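Local atomic coordinates of SidF, inhibitor of growth family, member 3 (PDB entry 4FYE), a protein that probably hydrolyses phosphate from membrane phosphoinositides, most likely at the 3-position of the inositol ring, in the pathogen Legionella pneumophila. Residues 381-384 / 385-388; 493-496 / 497-501; 528-531 / 532-535; 534-537 / 538-542. The protein carries 1 engineered substitution. All blocks are in the same frame, centred on the assembly; numbering follows the deposited sequence.

Interaction 1: 381-384 / 385-388; sequences RQMM and DAFD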
loop_
_atom_site.group_PDB
_atom_site.type_symbol
_atom_site.label_atom_id
_atom_site.label_comp_id
_atom_site.label_asym_id
_atom_site.label_seq_id
_atom_site.Cartn_x
_atom_site.Cartn_y
_atom_site.Cartn_z
ATOM N N ARG A 381 5.757 3.180 -14.178
ATOM C CA ARG A 381 5.296 4.452 -14.737
ATOM C C ARG A 381 4.919 4.356 -16.239
ATOM O O ARG A 381 3.952 4.938 -16.677
ATOM C CB ARG A 381 6.304 5.559 -14.397
ATOM C CG ARG A 381 6.702 6.478 -15.522
ATOM C CD ARG A 381 5.712 7.588 -15.727
ATOM N NE ARG A 381 5.401 7.754 -17.144
ATOM C CZ ARG A 381 6.049 7.219 -18.188
ATOM N NH1 ARG A 381 7.116 6.448 -18.036
ATOM N NH2 ARG A 381 5.614 7.468 -19.415
ATOM N N GLN A 382 5.624 3.546 -17.001
ATOM C CA GLN A 382 5.319 3.381 -18.419
ATOM C C GLN A 382 4.035 2.547 -18.639
ATOM O O GLN A 382 3.166 2.904 -19.477
ATOM C CB GLN A 382 6.549 2.767 -19.087
ATOM C CG GLN A 382 6.354 2.124 -20.441
ATOM C CD GLN A 382 7.670 1.748 -21.121
ATOM O OE1 GLN A 382 7.758 1.793 -22.360
ATOM N NE2 GLN A 382 8.708 1.406 -20.323
ATOM N N MET A 383 3.894 1.456 -17.880
ATOM C CA MET A 383 2.693 0.614 -17.989
ATOM C C MET A 383 1.402 1.317 -17.438
ATOM O O MET A 383 0.336 1.229 -18.030
ATOM C CB MET A 383 2.935 -0.801 -17.422
ATOM C CG MET A 383 4.224 -1.482 -17.880
ATOM S SD MET A 383 4.514 -1.718 -19.677
ATOM C CE MET A 383 4.582 -0.066 -20.290
ATOM N N MET A 384 1.518 2.041 -16.332
ATOM C CA MET A 384 0.421 2.885 -15.883
ATOM C C MET A 384 -0.021 3.841 -16.977
ATOM O O MET A 384 -1.234 3.985 -17.225
ATOM C CB MET A 384 0.763 3.663 -14.578
ATOM C CG MET A 384 0.831 2.798 -13.312
ATOM S SD MET A 384 1.207 3.803 -11.849
ATOM C CE MET A 384 -0.255 4.804 -11.959
ATOM N N ASP A 385 0.938 4.505 -17.624
ATOM C CA ASP A 385 0.598 5.465 -18.711
ATOM C C ASP A 385 0.140 4.760 -19.997
ATOM O O ASP A 385 -0.573 5.360 -20.810
ATOM C CB ASP A 385 1.757 6.430 -19.027
ATOM C CG ASP A 385 1.683 7.762 -18.247
ATOM O OD1 ASP A 385 0.574 8.212 -17.830
ATOM O OD2 ASP A 385 2.778 8.366 -18.050
ATOM N N ALA A 386 0.569 3.508 -20.182
ATOM C CA ALA A 386 0.132 2.661 -21.310
ATOM C C ALA A 386 -1.359 2.487 -21.268
ATOM O O ALA A 386 -2.041 2.613 -22.319
ATOM C CB ALA A 386 0.789 1.291 -21.226
ATOM N N PHE A 387 -1.880 2.211 -20.063
ATOM C CA PHE A 387 -3.331 2.048 -19.906
ATOM C C PHE A 387 -4.066 3.362 -19.758
ATOM O O PHE A 387 -5.277 3.410 -20.027
ATOM C CB PHE A 387 -3.682 1.133 -18.721
ATOM C CG PHE A 387 -3.683 -0.355 -19.054
ATOM C CD1 PHE A 387 -4.751 -0.939 -19.784
ATOM C CD2 PHE A 387 -2.654 -1.188 -18.608
ATOM C CE1 PHE A 387 -4.792 -2.322 -20.039
ATOM C CE2 PHE A 387 -2.695 -2.579 -18.879
ATOM C CZ PHE A 387 -3.778 -3.145 -19.578
ATOM N N ASP A 388 -3.346 4.431 -19.388
ATOM C CA ASP A 388 -3.999 5.724 -19.092
ATOM C C ASP A 388 -4.872 6.241 -20.204
ATOM O O ASP A 388 -4.481 6.265 -21.394
ATOM C CB ASP A 388 -3.049 6.816 -18.525
ATOM C CG ASP A 388 -3.769 8.185 -18.323
ATOM O OD1 ASP A 388 -4.208 8.796 -19.336
ATOM O OD2 ASP A 388 -3.954 8.638 -17.184
#
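The flat groups that meet here are the guanidinium of Arg381 and the carboxylate of Asp385, an i to i+4 salt bridge on the last turns of helix 373-387. Their planes stand 68° apart, so they form no stacked or coplanar two-pronged pair. Instead a single oxygen, Asp385 OD2, lies at the guanidinium edge, 2.8 Å from Arg381 NE. The approach is on the anti side of that oxygen, 29° out of the carboxylate plane. Arg381 NH2 adds a weak second bond to the same oxygen at 3.3 Å. The arginine gets there by folding: the side chain starts out away from Asp385, and bends at chi2 (83°) and chi3 bring the guanidinium back to the carboxylate. At the other flat group, the ring of Phe387, the carbonyl oxygen of Met383 sits at the edge, near the ring plane.

Both charges have further partners. Arg381 NH2 also pairs with Glu543 of helix 522-583, and Asp385 OD2 with Arg443, so a chain of alternating charges is buried here; it would probably favour the ionised carboxylate. Apolar contact is slighter, with Met383 CE resting 4.1 Å from Ala386 CB. Underneath runs ordinary helical bonding, Ala386 N to Gln382 O at 2.8 Å and Phe387 N to Met383 O at 3.2 Å. The helix then ends. Asp388 is the first residue to leave helical backbone angles, and its OD2 takes the N-H of Ala412 on strand 402-416. At this end Asp388 N makes two weak bonds, to Asp385 O and, at 3.1 Å, to Met384 O.

Interaction 2: 493-496 / 497-501; sequences NALK and EVKGA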
loop_
_atom_site.group_PDB
_atom_site.type_symbol
_atom_site.label_atom_id
_atom_site.label_comp_id
_atom_site.label_asym_id
_atom_site.label_seq_id
_atom_site.Cartn_x
_atom_site.Cartn_y
_atom_site.Cartn_z
ATOM N N ASN A 493 -3.924 12.750 -26.331
ATOM C CA ASN A 493 -4.870 12.093 -27.249
ATOM C C ASN A 493 -4.276 11.418 -28.525
ATOM O O ASN A 493 -4.705 10.325 -28.891
ATOM C CB ASN A 493 -6.073 12.996 -27.474
ATOM C CG ASN A 493 -6.929 13.133 -26.198
ATOM O OD1 ASN A 493 -6.993 12.218 -25.366
ATOM N ND2 ASN A 493 -7.584 14.268 -26.043
ATOM N N ALA A 494 -3.233 12.002 -29.117
ATOM C CA ALA A 494 -2.464 11.365 -30.219
ATOM C C ALA A 494 -1.796 10.002 -29.878
ATOM O O ALA A 494 -1.642 9.104 -30.747
ATOM C CB ALA A 494 -1.419 12.342 -30.747
ATOM N N LEU A 495 -1.397 9.877 -28.613
ATOM C CA LEU A 495 -0.760 8.674 -28.066
ATOM C C LEU A 495 -1.644 7.462 -27.921
ATOM O O LEU A 495 -1.169 6.321 -27.979
ATOM C CB LEU A 495 -0.185 8.976 -26.683
ATOM C CG LEU A 495 1.253 9.481 -26.676
ATOM C CD1 LEU A 495 1.642 9.817 -25.251
ATOM C CD2 LEU A 495 2.208 8.427 -27.226
ATOM N N LYS A 496 -2.926 7.715 -27.699
ATOM C CA LYS A 496 -3.884 6.654 -27.388
ATOM C C LYS A 496 -3.837 5.519 -28.393
ATOM O O LYS A 496 -3.597 4.384 -28.010
ATOM C CB LYS A 496 -5.304 7.210 -27.230
ATOM C CG LYS A 496 -5.488 8.356 -26.208
ATOM C CD LYS A 496 -4.835 8.184 -24.820
ATOM C CE LYS A 496 -5.233 9.319 -23.854
ATOM N NZ LYS A 496 -4.500 9.318 -22.545
ATOM N N GLU A 497 -4.013 5.838 -29.676
ATOM C CA GLU A 497 -3.853 4.876 -30.772
ATOM C C GLU A 497 -2.550 4.030 -30.624
ATOM O O GLU A 497 -2.575 2.810 -30.377
ATOM C CB GLU A 497 -3.861 5.642 -32.085
ATOM C CG GLU A 497 -4.640 4.984 -33.210
ATOM C CD GLU A 497 -4.688 3.475 -33.072
ATOM O OE1 GLU A 497 -3.632 2.824 -33.221
ATOM O OE2 GLU A 497 -5.789 2.941 -32.811
ATOM N N VAL A 498 -1.409 4.694 -30.756
ATOM C CA VAL A 498 -0.114 4.056 -30.506
ATOM C C VAL A 498 -0.036 3.259 -29.159
ATOM O O VAL A 498 0.410 2.091 -29.123
ATOM C CB VAL A 498 1.013 5.109 -30.602
ATOM C CG1 VAL A 498 2.349 4.420 -30.783
ATOM C CG2 VAL A 498 0.744 6.106 -31.758
ATOM N N LYS A 499 -0.466 3.856 -28.052
ATOM C CA LYS A 499 -0.479 3.086 -26.778
ATOM C C LYS A 499 -1.238 1.736 -26.862
ATOM O O LYS A 499 -0.696 0.692 -26.431
ATOM C CB LYS A 499 -0.977 3.924 -25.603
ATOM C CG LYS A 499 0.089 4.853 -25.071
ATOM C CD LYS A 499 -0.534 5.859 -24.128
ATOM C CE LYS A 499 0.527 6.683 -23.441
ATOM N NZ LYS A 499 -0.198 7.526 -22.467
ATOM N N GLY A 500 -2.451 1.757 -27.455
ATOM C CA GLY A 500 -3.236 0.523 -27.669
ATOM C C GLY A 500 -2.419 -0.530 -28.414
ATOM O O GLY A 500 -2.263 -1.683 -27.945
ATOM N N ALA A 501 -1.857 -0.105 -29.552
ATOM C CA ALA A 501 -0.979 -0.929 -30.368
ATOM C C ALA A 501 0.209 -1.470 -29.538
ATOM O O ALA A 501 0.564 -2.653 -29.629
ATOM C CB ALA A 501 -0.506 -0.136 -31.591
#
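Leu495 and Lys499 meet one turn apart on helix 482-514, in a predicted coiled-coil region where this helix packs against helix 522-583. Theirs is the tight side of the contact. The aliphatic part of the lysine runs obliquely across the leucine, its CE 3.8 Å from Leu495 CD1 and 4.0 Å from Leu495 CB. With CG set beside the backbone N (chi1 -79°) and the chain extended from there, Lys499 is laid back along the preceding turn. Its methylenes thereby join the apolar surface while the ammonium travels on to the carbonyl oxygen of Asp385. Leu495 also touches Ile539 and Ile546 of helix 522-583. Lys496, bent at chi2, takes its ammonium to the carbonyl oxygen of Asp388. Lys496 NZ and Lys499 NZ thus come within 4.7 Å of each other, a closeness of like charges that these oxygens would be expected to offset.

The opposite character belongs to Ala494 and Glu497, both exposed. Glu497 carries its carboxylate away from the preceding turn. Val498 is intermediate: its CB lies 3.6 Å from Leu495 O, and Tyr535 of helix 522-583 packs on its side chain.

The backbone beneath is regular, with Gly500 N bound to Lys496 O at 2.9 Å. Shorter still is the bond under the packed pair, where Lys499 N reaches Leu495 O at 2.6 Å in a nearly straight line (174°).

Interaction 3: 528-531 / 532-535; sequences LKNQ and VDGY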
loop_
_atom_site.group_PDB
_atom_site.type_symbol
_atom_site.label_atom_id
_atom_site.label_comp_id
_atom_site.label_asym_id
_atom_site.label_seq_id
_atom_site.Cartn_x
_atom_site.Cartn_y
_atom_site.Cartn_z
ATOM N N LEU A 528 8.015 -9.369 -33.363
ATOM C CA LEU A 528 7.335 -8.867 -32.169
ATOM C C LEU A 528 8.223 -7.908 -31.361
ATOM O O LEU A 528 7.804 -6.799 -31.029
ATOM C CB LEU A 528 6.815 -10.022 -31.304
ATOM C CG LEU A 528 5.683 -10.859 -31.925
ATOM C CD1 LEU A 528 5.441 -12.143 -31.135
ATOM C CD2 LEU A 528 4.402 -10.054 -32.072
ATOM N N LYS A 529 9.452 -8.304 -31.075
ATOM C CA LYS A 529 10.343 -7.374 -30.416
ATOM C C LYS A 529 10.461 -6.033 -31.176
ATOM O O LYS A 529 10.339 -4.966 -30.571
ATOM C CB LYS A 529 11.706 -8.007 -30.137
ATOM C CG LYS A 529 12.628 -7.085 -29.348
ATOM C CD LYS A 529 13.964 -7.719 -28.991
ATOM C CE LYS A 529 14.773 -6.813 -28.089
ATOM N NZ LYS A 529 15.208 -5.652 -28.906
ATOM N N ASN A 530 10.665 -6.077 -32.491
ATOM C CA ASN A 530 10.849 -4.827 -33.239
ATOM C C ASN A 530 9.675 -3.846 -33.214
ATOM O O ASN A 530 9.860 -2.656 -32.912
ATOM C CB ASN A 530 11.325 -5.080 -34.665
ATOM C CG ASN A 530 12.822 -4.915 -34.804
ATOM O OD1 ASN A 530 13.538 -4.803 -33.806
ATOM N ND2 ASN A 530 13.304 -4.887 -36.042
ATOM N N GLN A 531 8.477 -4.360 -33.504
ATOM C CA GLN A 531 7.211 -3.616 -33.356
ATOM C C GLN A 531 7.105 -2.885 -32.032
ATOM O O GLN A 531 6.637 -1.748 -31.983
ATOM C CB GLN A 531 6.036 -4.568 -33.365
ATOM C CG GLN A 531 5.661 -5.160 -34.697
ATOM C CD GLN A 531 4.489 -6.102 -34.537
ATOM O OE1 GLN A 531 3.648 -5.928 -33.633
ATOM N NE2 GLN A 531 4.423 -7.111 -35.412
ATOM N N VAL A 532 7.513 -3.566 -30.964
ATOM C CA VAL A 532 7.345 -3.067 -29.610
ATOM C C VAL A 532 8.208 -1.821 -29.515
ATOM O O VAL A 532 7.747 -0.727 -29.165
ATOM C CB VAL A 532 7.724 -4.175 -28.605
ATOM C CG1 VAL A 532 7.982 -3.620 -27.205
ATOM C CG2 VAL A 532 6.635 -5.247 -28.559
ATOM N N ASP A 533 9.445 -2.004 -29.963
ATOM C CA ASP A 533 10.479 -0.989 -29.937
ATOM C C ASP A 533 10.084 0.244 -30.728
ATOM O O ASP A 533 10.196 1.368 -30.221
ATOM C CB ASP A 533 11.797 -1.594 -30.415
ATOM C CG ASP A 533 12.351 -2.630 -29.435
ATOM O OD1 ASP A 533 12.041 -2.564 -28.210
ATOM O OD2 ASP A 533 13.105 -3.522 -29.874
ATOM N N GLY A 534 9.595 0.036 -31.948
ATOM C CA GLY A 534 9.177 1.157 -32.781
ATOM C C GLY A 534 8.154 2.015 -32.048
ATOM O O GLY A 534 8.295 3.247 -31.958
ATOM N N TYR A 535 7.127 1.347 -31.516
ATOM C CA TYR A 535 6.050 2.013 -30.788
ATOM C C TYR A 535 6.637 2.666 -29.555
ATOM O O TYR A 535 6.271 3.786 -29.204
ATOM C CB TYR A 535 4.920 1.027 -30.408
ATOM C CG TYR A 535 4.165 0.387 -31.581
ATOM C CD1 TYR A 535 3.762 1.149 -32.688
ATOM C CD2 TYR A 535 3.838 -0.978 -31.568
ATOM C CE1 TYR A 535 3.068 0.570 -33.749
ATOM C CE2 TYR A 535 3.145 -1.568 -32.625
ATOM C CZ TYR A 535 2.759 -0.789 -33.708
ATOM O OH TYR A 535 2.061 -1.357 -34.751
#
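Val532, first in the second segment, rests one methyl on the turn before it: CG2 lies 3.1 Å from Leu528 O, the same oxygen that accepts the Val532 N-H at 3.2 Å. Both turns belong to helix 522-583, in the region predicted to be a coiled coil, where it packs on helix 482-514. A second, weak bond from that N-H reaches Lys529 O, so the donor is shared between two carbonyls. The isopropyl group itself serves the fold by touching Tyr502 of helix 482-514 and Leu288 of helix 284-311.

Asp533 follows and carries the one charged pair. Lys529 NZ meets Asp533 OD2 at 3.1 Å, an i to i+4 salt bridge in which the carboxylate uses its syn lone pair. Lys529 leaves its backbone with CG opposite the N (chi1 -176°) and runs straight until a turn at chi4 (-70°) brings the ammonium round to the acid. The same Asp533 OD2 stands 3.2 Å from Lys529 O, another acceptor, and the nearby ammonium would be expected to ease the mutual repulsion.

Gly534 contributes backbone alone, its N bonded to Asn530 O at 2.9 Å. Tyr535 closes the walk. Its N binds Gln531 O, and its ring stands oblique to that same oxygen, with CD2 a close 2.9 Å away; beyond this the ring packs on Val498 and Ala501 of helix 482-514.

Chemically, Val532 and Tyr535 pack on neighbouring helices, while the salt bridge joins two partly exposed residues. One of them, Lys529, also touches Tyr285 of helix 284-311, and water may weaken the pair.

Interaction 4: 534-537 / 538-542; sequences GYEK and SIKKQ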
loop_
_atom_site.group_PDB
_atom_site.type_symbol
_atom_site.label_atom_id
_atom_site.label_comp_id
_atom_site.label_asym_id
_atom_site.label_seq_id
_atom_site.Cartn_x
_atom_site.Cartn_y
_atom_site.Cartn_z
ATOM N N GLY A 534 9.595 0.036 -31.948
ATOM C CA GLY A 534 9.177 1.157 -32.781
ATOM C C GLY A 534 8.154 2.015 -32.048
ATOM O O GLY A 534 8.295 3.247 -31.958
ATOM N N TYR A 535 7.127 1.347 -31.516
ATOM C CA TYR A 535 6.050 2.013 -30.788
ATOM C C TYR A 535 6.637 2.666 -29.555
ATOM O O TYR A 535 6.271 3.786 -29.204
ATOM C CB TYR A 535 4.920 1.027 -30.408
ATOM C CG TYR A 535 4.165 0.387 -31.581
ATOM C CD1 TYR A 535 3.762 1.149 -32.688
ATOM C CD2 TYR A 535 3.838 -0.978 -31.568
ATOM C CE1 TYR A 535 3.068 0.570 -33.749
ATOM C CE2 TYR A 535 3.145 -1.568 -32.625
ATOM C CZ TYR A 535 2.759 -0.789 -33.708
ATOM O OH TYR A 535 2.061 -1.357 -34.751
ATOM N N GLU A 536 7.577 1.968 -28.927
ATOM C CA GLU A 536 8.305 2.511 -27.787
ATOM C C GLU A 536 9.083 3.796 -28.139
ATOM O O GLU A 536 8.833 4.827 -27.504
ATOM C CB GLU A 536 9.219 1.457 -27.197
ATOM C CG GLU A 536 9.379 1.582 -25.699
ATOM C CD GLU A 536 10.218 0.458 -25.103
ATOM O OE1 GLU A 536 11.204 0.022 -25.762
ATOM O OE2 GLU A 536 9.882 0.014 -23.974
ATOM N N LYS A 537 9.962 3.770 -29.161
ATOM C CA LYS A 537 10.683 5.002 -29.562
ATOM C C LYS A 537 9.664 6.096 -29.785
ATOM O O LYS A 537 9.891 7.268 -29.487
ATOM C CB LYS A 537 11.512 4.901 -30.857
ATOM C CG LYS A 537 11.847 3.529 -31.420
ATOM C CD LYS A 537 13.136 3.565 -32.245
ATOM C CE LYS A 537 14.339 3.446 -31.310
ATOM N NZ LYS A 537 15.608 3.743 -32.017
ATOM N N SER A 538 8.527 5.698 -30.314
ATOM C CA SER A 538 7.548 6.666 -30.712
ATOM C C SER A 538 6.774 7.288 -29.546
ATOM O O SER A 538 6.598 8.507 -29.473
ATOM C CB SER A 538 6.619 6.061 -31.746
ATOM O OG SER A 538 5.748 7.064 -32.175
ATOM N N ILE A 539 6.314 6.445 -28.633
ATOM C CA ILE A 539 5.779 6.925 -27.376
ATOM C C ILE A 539 6.854 7.729 -26.640
ATOM O O ILE A 539 6.613 8.884 -26.274
ATOM C CB ILE A 539 5.274 5.758 -26.526
ATOM C CG1 ILE A 539 4.196 5.003 -27.309
ATOM C CG2 ILE A 539 4.736 6.247 -25.173
ATOM C CD1 ILE A 539 4.228 3.509 -27.058
ATOM N N LYS A 540 8.044 7.147 -26.480
ATOM C CA LYS A 540 9.190 7.886 -25.918
ATOM C C LYS A 540 9.252 9.330 -26.392
ATOM O O LYS A 540 9.257 10.254 -25.565
ATOM C CB LYS A 540 10.536 7.224 -26.244
ATOM C CG LYS A 540 10.876 6.005 -25.410
ATOM C CD LYS A 540 10.851 6.311 -23.926
ATOM C CE LYS A 540 10.507 5.054 -23.136
ATOM N NZ LYS A 540 11.292 3.896 -23.670
ATOM N N LYS A 541 9.284 9.501 -27.715
ATOM C CA LYS A 541 9.398 10.815 -28.369
ATOM C C LYS A 541 8.244 11.773 -28.001
ATOM O O LYS A 541 8.472 12.935 -27.662
ATOM C CB LYS A 541 9.501 10.634 -29.899
ATOM C CG LYS A 541 9.747 11.915 -30.700
ATOM C CD LYS A 541 9.664 11.692 -32.200
ATOM C CE LYS A 541 10.102 12.937 -32.960
ATOM N NZ LYS A 541 9.620 12.925 -34.381
ATOM N N GLN A 542 7.014 11.284 -28.043
ATOM C CA GLN A 542 5.864 12.129 -27.693
ATOM C C GLN A 542 5.822 12.368 -26.198
ATOM O O GLN A 542 5.561 13.486 -25.767
ATOM C CB GLN A 542 4.525 11.529 -28.154
ATOM C CG GLN A 542 4.167 11.784 -29.599
ATOM C CD GLN A 542 2.831 11.140 -29.961
ATOM O OE1 GLN A 542 2.810 10.182 -30.732
ATOM N NE2 GLN A 542 1.709 11.636 -29.373
#
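Glu536 and Lys540 lie side by side and point the same way, one turn apart on helix 522-583. Their opposite charges are near but do not form a salt bridge: Glu536 OE2 and Lys540 NZ are 4.1 Å apart. The nearer approach is to the acid's aliphatic part, Lys540 NZ standing 3.6 Å from Glu536 CG. Bends at chi2 (-56°) and chi4 (45°) fold the lysine back along the glutamate. The apolar counterpart is Tyr535 CB against Ile539 CD1, at 4.2 Å.

Beneath these pairs the backbone holds the spacing. Ile539 N binds Tyr535 O and Lys540 N binds Glu536 O, each at 2.7 Å, while Lys541 N binds Lys537 O at 2.9 Å.

The next shell is consistent with the wide spacing of the two charges. Glu536 OE2 is engaged in a salt bridge with Lys291 of helix 284-311, and Glu536 also touches Tyr502 of helix 482-514. Ile539 is buried, and Leu495 of that helix lies against its backbone; Gln542 reaches Ala494 and Leu495.

Exposed lysines on one side and a buried isoleucine on another give this helix two faces, as expected for one arm of an antiparallel helical hairpin in a region predicted to form a coiled coil.

Overall arrangement
All four contacts are local, along one helix or at its end, yet they differ with depth. Interaction 1 is the buried one, at the end of helix 373-387 beside strand 402-416, and its charges have several partners. Interactions 2, 3 and 4 belong to the long hairpin of helices 482-514 and 522-583: 2 and 3 are partly buried, 4 largely at the surface. Interactions 3 and 4 are successive turns sharing Gly534 and Tyr535, and Tyr535 packs on interaction 2. Interaction 2 bridges inward, its Lys496 also forming a salt bridge with Asp388 OD1. Ion pairing accordingly runs from networked in 1 through a single salt bridge in 3 to a mere approach in 4.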